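Local coordinates for protein 3-chlorocatechol 1,2-dioxygenase (Rhodococcus opacus, PDB 2BOY) that probably catalyses the intradiol ring cleavage of catechols, 3-chlorocatechol among them, with a ferric iron in its active site, at residues A[135-138]-A[139-142]; A[213-216]-A[217-220]. One frame throughout, in Å; residues are numbered along the deposited sequence.

Contact 1: A[135-138]-A[139-142]; sequences FINP and TLPD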
ATOM      1  N   PHE A 135      -5.026 -13.450 -22.195  1.00 19.41           N
ATOM      2  CA  PHE A 135      -5.798 -12.365 -21.519  1.00 20.51           C
ATOM      3  C   PHE A 135      -4.947 -11.256 -20.957  1.00 21.77           C
ATOM      4  O   PHE A 135      -5.165 -10.063 -21.260  1.00 23.36           O
ATOM      5  CB  PHE A 135      -6.786 -12.878 -20.422  1.00 18.38           C
ATOM      6  CG  PHE A 135      -7.784 -13.877 -20.920  1.00 20.49           C
ATOM      7  CD1 PHE A 135      -8.964 -13.455 -21.510  1.00 21.87           C
ATOM      8  CD2 PHE A 135      -7.549 -15.261 -20.802  1.00 20.05           C
ATOM      9  CE1 PHE A 135      -9.907 -14.371 -22.008  1.00 21.63           C
ATOM     10  CE2 PHE A 135      -8.477 -16.176 -21.266  1.00 22.49           C
ATOM     11  CZ  PHE A 135      -9.671 -15.736 -21.896  1.00 20.63           C
ATOM     12  N   ILE A 136      -3.980 -11.638 -20.126  1.00 21.29           N
ATOM     13  CA  ILE A 136      -3.026 -10.727 -19.574  1.00 21.73           C
ATOM     14  C   ILE A 136      -2.349  -9.902 -20.685  1.00 23.40           C
ATOM     15  O   ILE A 136      -2.312  -8.656 -20.634  1.00 22.95           O
ATOM     16  CB  ILE A 136      -1.992 -11.464 -18.736  1.00 21.75           C
ATOM     17  CG1 ILE A 136      -2.668 -12.456 -17.750  1.00 22.61           C
ATOM     18  CG2 ILE A 136      -1.117 -10.431 -17.990  1.00 21.61           C
ATOM     19  CD1 ILE A 136      -3.878 -11.873 -17.019  1.00 20.95           C
ATOM     20  N   ASN A 137      -1.836 -10.616 -21.677  1.00 23.02           N
ATOM     21  CA  ASN A 137      -1.425 -10.036 -22.964  1.00 23.00           C
ATOM     22  C   ASN A 137      -2.574 -10.268 -23.944  1.00 22.91           C
ATOM     23  O   ASN A 137      -2.741 -11.384 -24.467  1.00 23.82           O
ATOM     24  CB  ASN A 137      -0.186 -10.758 -23.474  1.00 21.77           C
ATOM     25  CG  ASN A 137       0.324 -10.190 -24.817  1.00 25.67           C
ATOM     26  OD1 ASN A 137       1.512 -10.291 -25.141  1.00 25.63           O
ATOM     27  ND2 ASN A 137      -0.569  -9.591 -25.575  1.00 20.34           N
ATOM     28  N   PRO A 138      -3.363  -9.236 -24.228  1.00 24.21           N
ATOM     29  CA  PRO A 138      -4.616  -9.427 -24.979  1.00 24.57           C
ATOM     30  C   PRO A 138      -4.394  -9.699 -26.474  1.00 23.76           C
ATOM     31  O   PRO A 138      -5.343  -9.991 -27.192  1.00 23.92           O
ATOM     32  CB  PRO A 138      -5.347  -8.104 -24.779  1.00 25.16           C
ATOM     33  CG  PRO A 138      -4.263  -7.123 -24.705  1.00 26.91           C
ATOM     34  CD  PRO A 138      -3.131  -7.819 -23.910  1.00 24.57           C
ATOM     35  N   THR A 139      -3.163  -9.603 -26.953  1.00 23.95           N
ATOM     36  CA  THR A 139      -2.940  -9.962 -28.349  1.00 22.66           C
ATOM     37  C   THR A 139      -2.878 -11.479 -28.567  1.00 24.23           C
ATOM     38  O   THR A 139      -2.915 -11.926 -29.709  1.00 23.95           O
ATOM     39  CB  THR A 139      -1.662  -9.325 -28.896  1.00 22.26           C
ATOM     40  OG1 THR A 139      -0.518  -9.941 -28.287  1.00 23.05           O
ATOM     41  CG2 THR A 139      -1.554  -7.859 -28.503  1.00 22.65           C
ATOM     42  N   LEU A 140      -2.749 -12.283 -27.494  1.00 22.98           N
ATOM     43  CA  LEU A 140      -2.709 -13.732 -27.646  1.00 23.02           C
ATOM     44  C   LEU A 140      -4.138 -14.196 -27.808  1.00 22.65           C
ATOM     45  O   LEU A 140      -5.040 -13.534 -27.306  1.00 22.61           O
ATOM     46  CB  LEU A 140      -2.090 -14.444 -26.412  1.00 22.68           C
ATOM     47  CG  LEU A 140      -0.628 -14.181 -26.066  1.00 27.55           C
ATOM     48  CD1 LEU A 140      -0.175 -15.192 -24.965  1.00 25.87           C
ATOM     49  CD2 LEU A 140       0.297 -14.260 -27.279  1.00 32.08           C
ATOM     50  N   PRO A 141      -4.361 -15.318 -28.482  1.00 21.25           N
ATOM     51  CA  PRO A 141      -5.703 -15.904 -28.555  1.00 21.96           C
ATOM     52  C   PRO A 141      -6.241 -16.153 -27.149  1.00 22.34           C
ATOM     53  O   PRO A 141      -5.458 -16.608 -26.288  1.00 20.58           O
ATOM     54  CB  PRO A 141      -5.471 -17.248 -29.264  1.00 21.08           C
ATOM     55  CG  PRO A 141      -4.238 -17.035 -30.104  1.00 21.01           C
ATOM     56  CD  PRO A 141      -3.370 -16.123 -29.232  1.00 22.41           C
ATOM     57  N   ASP A 142      -7.519 -15.836 -26.928  1.00 21.36           N
ATOM     58  CA  ASP A 142      -8.166 -16.141 -25.634  1.00 22.90           C
ATOM     59  C   ASP A 142      -8.012 -17.609 -25.277  1.00 22.17           C
ATOM     60  O   ASP A 142      -8.284 -18.492 -26.111  1.00 22.08           O
ATOM     61  CB  ASP A 142      -9.668 -15.852 -25.704  1.00 23.81           C
ATOM     62  CG  ASP A 142      -9.990 -14.352 -25.799  1.00 26.42           C
ATOM     63  OD1 ASP A 142      -9.114 -13.483 -25.571  1.00 27.82           O
ATOM     64  OD2 ASP A 142     -11.156 -13.984 -26.038  1.00 31.79           O
TER
HETATM   65  O   HOH W   1      -5.699 -12.871 -24.925  1.00 22.63           O
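The ring of Phe135 lies against Asp142, whose CA sits over one of its faces. Asp142 lies toward the CE1-CZ side of the ring: Phe135 CZ is 3.8 Å from Asp142 CB and Phe135 CE1 3.8 Å from Asp142 OD1, with the carboxylate turned nearly flat to the ring, the planes 14° apart. Phe135 has CG anti to its carbonyl carbon (chi1 -57°), which brings the ring back over the far end of the loop. Replaced by alanine, Phe135 would probably leave CB and the carboxylate of Asp142 without the ring beneath them. A water takes the backbone N-H of Phe135 and donates to Leu140 O at 2.6 Å and, weakly, to Asn137 O. Asn137 opens a type I beta turn that closes on Leu140, where Leu140 N donates to Asn137 O (3.2 Å, 168° at the hydrogen). Pro138 occupies the second turn position, its phi of -74° suited to it, and Thr139 takes the third. The whole excursion lies on the surface between strands 121-125 and 146-150; Phe135 meets Tyr143 edge-to-face and, with Ile136, touches Arg146 of strand 146-150, while Leu140 rests on Arg95 and Glu132, close to the iron ligand Tyr133.

Contact 2: A[213-216]-A[217-220]; sequences GQWT and GSDV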
ATOM      1  N   GLY A 213      15.886 -25.155 -14.366  1.00 34.15           N
ATOM      2  CA  GLY A 213      15.501 -23.858 -14.899  1.00 32.32           C
ATOM      3  C   GLY A 213      16.179 -22.701 -14.195  1.00 30.90           C
ATOM      4  O   GLY A 213      16.539 -22.783 -13.026  1.00 30.40           O
ATOM      5  N   GLN A 214      16.352 -21.597 -14.901  1.00 29.86           N
ATOM      6  CA  GLN A 214      16.960 -20.444 -14.251  1.00 29.96           C
ATOM      7  C   GLN A 214      15.911 -19.838 -13.306  1.00 26.87           C
ATOM      8  O   GLN A 214      14.723 -19.999 -13.529  1.00 26.24           O
ATOM      9  CB  GLN A 214      17.465 -19.428 -15.310  1.00 31.30           C
ATOM     10  CG  GLN A 214      16.436 -19.018 -16.323  1.00 37.91           C
ATOM     11  CD  GLN A 214      17.026 -18.488 -17.662  1.00 44.85           C
ATOM     12  OE1 GLN A 214      18.076 -17.818 -17.684  1.00 47.69           O
ATOM     13  NE2 GLN A 214      16.330 -18.782 -18.766  1.00 44.79           N
ATOM     14  N   TRP A 215      16.370 -19.173 -12.261  1.00 25.48           N
ATOM     15  CA  TRP A 215      15.513 -18.458 -11.298  1.00 25.79           C
ATOM     16  C   TRP A 215      14.834 -19.350 -10.241  1.00 24.47           C
ATOM     17  O   TRP A 215      14.150 -18.819  -9.386  1.00 22.79           O
ATOM     18  CB  TRP A 215      14.476 -17.552 -12.013  1.00 24.81           C
ATOM     19  CG  TRP A 215      15.053 -16.744 -13.146  1.00 26.72           C
ATOM     20  CD1 TRP A 215      14.772 -16.869 -14.477  1.00 28.71           C
ATOM     21  CD2 TRP A 215      15.996 -15.660 -13.041  1.00 28.59           C
ATOM     22  NE1 TRP A 215      15.489 -15.942 -15.203  1.00 31.46           N
ATOM     23  CE2 TRP A 215      16.252 -15.194 -14.347  1.00 30.00           C
ATOM     24  CE3 TRP A 215      16.647 -15.036 -11.967  1.00 30.51           C
ATOM     25  CZ2 TRP A 215      17.145 -14.132 -14.612  1.00 32.79           C
ATOM     26  CZ3 TRP A 215      17.520 -13.974 -12.221  1.00 31.80           C
ATOM     27  CH2 TRP A 215      17.757 -13.531 -13.534  1.00 32.70           C
ATOM     28  N   THR A 216      15.024 -20.684 -10.255  1.00 24.18           N
ATOM     29  CA  THR A 216      14.377 -21.489  -9.193  1.00 24.85           C
ATOM     30  C   THR A 216      14.886 -21.154  -7.789  1.00 25.44           C
ATOM     31  O   THR A 216      14.185 -21.406  -6.797  1.00 25.62           O
ATOM     32  CB  THR A 216      14.496 -22.992  -9.414  1.00 25.46           C
ATOM     33  OG1 THR A 216      15.884 -23.374  -9.298  1.00 25.91           O
ATOM     34  CG2 THR A 216      14.066 -23.349 -10.844  1.00 23.45           C
ATOM     35  N   GLY A 217      16.109 -20.608  -7.716  1.00 25.72           N
ATOM     36  CA  GLY A 217      16.688 -20.144  -6.466  1.00 26.10           C
ATOM     37  C   GLY A 217      16.541 -18.653  -6.185  1.00 26.37           C
ATOM     38  O   GLY A 217      17.084 -18.173  -5.209  1.00 26.39           O
ATOM     39  N   SER A 218      15.825 -17.921  -7.031  1.00 24.96           N
ATOM     40  CA  SER A 218      15.667 -16.494  -6.823  1.00 25.27           C
ATOM     41  C   SER A 218      14.348 -16.013  -7.445  1.00 24.50           C
ATOM     42  O   SER A 218      14.302 -15.040  -8.199  1.00 26.05           O
ATOM     43  CB  SER A 218      16.875 -15.717  -7.385  1.00 26.19           C
ATOM     44  OG  SER A 218      17.315 -16.276  -8.605  1.00 29.51           O
ATOM     45  N   ASP A 219      13.269 -16.722  -7.148  1.00 21.80           N
ATOM     46  CA  ASP A 219      11.939 -16.344  -7.617  1.00 19.39           C
ATOM     47  C   ASP A 219      11.608 -14.991  -7.020  1.00 18.87           C
ATOM     48  O   ASP A 219      11.580 -14.839  -5.783  1.00 17.50           O
ATOM     49  CB  ASP A 219      10.961 -17.386  -7.098  1.00 19.95           C
ATOM     50  CG  ASP A 219       9.541 -17.148  -7.521  1.00 18.55           C
ATOM     51  OD1 ASP A 219       9.216 -16.247  -8.351  1.00 15.41           O
ATOM     52  OD2 ASP A 219       8.636 -17.850  -7.019  1.00 19.17           O
ATOM     53  N   VAL A 220      11.362 -13.997  -7.884  1.00 17.43           N
ATOM     54  CA  VAL A 220      10.897 -12.674  -7.386  1.00 17.17           C
ATOM     55  C   VAL A 220       9.688 -12.809  -6.381  1.00 16.55           C
ATOM     56  O   VAL A 220       9.540 -12.024  -5.418  1.00 17.16           O
ATOM     57  CB  VAL A 220      10.520 -11.716  -8.560  1.00 16.65           C
ATOM     58  CG1 VAL A 220       9.321 -12.224  -9.252  1.00 15.70           C
ATOM     59  CG2 VAL A 220      10.279 -10.261  -8.033  1.00 16.73           C
TER
HETATM   60  O   HOH W   2      13.261 -18.896  -5.047  1.00 33.10           O
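Ser218 brings its hydroxyl up to the edge of the Trp215 indole, near the ring plane, with Ser218 OG 3.6 Å from Trp215 CE3. The approach is edge-on; the ring also stacks with Trp187 and meets His185, the planes at about 60°. Ser218 OG stands between its own backbone N and carbonyl carbon (chi1 39°), a setting that folds the hydroxyl back toward the tryptophan, where it also lies 3.9 Å from Trp215 CA. Beneath this side-chain contact the backbone turns sharply. Two beta turns follow one another, a type II turn from Gly213 to Thr216 and a type I turn from Trp215 to Ser218, so that Trp215 and Thr216 belong to both. Trp215 takes the positive phi (79°) of the third position in the first turn. The second is closed by Ser218 N donating to Trp215 O at 3.0 Å, a fairly straight bond at the hydrogen (164°). A water extends the closure by donating to Thr216 O and accepting from Asp219 N, 3.0 Å away. Asp219 turns its carboxylate from the turn into the protein: OD2 forms a salt bridge with Arg188, which lines the benzhydroxamic acid pocket, an arrangement consistent with a second-shell role in positioning the arginine. The Asp219 side chain is about 7 Å from that ligand at the nearest atoms. Asp219 OD2 also accepts from Ala223 N, while OD1 accepts from Ala221 N.

Contact 1 precedes contact 2 along the chain, and both occupy loops of the dioxygenase domain, with centres 25 Å apart and nearest atoms about 14 Å apart. Residues 135-142 connect strands 121-125 and 146-150, whereas 213-220 lie between the parallel neighbours 204-210 and 229-236. All four strands belong to the same mixed sheet, where strand 187-197 pairs with both 121-125 and 204-210 and carries the iron ligands His191 and His193. Contact 1 is a surface turn a few residues after the ligand Tyr133; in contact 2, which reaches the benzhydroxamic acid pocket through a salt bridge to strand 187-197, the side chain of Asp219 is about 8 Å from the iron.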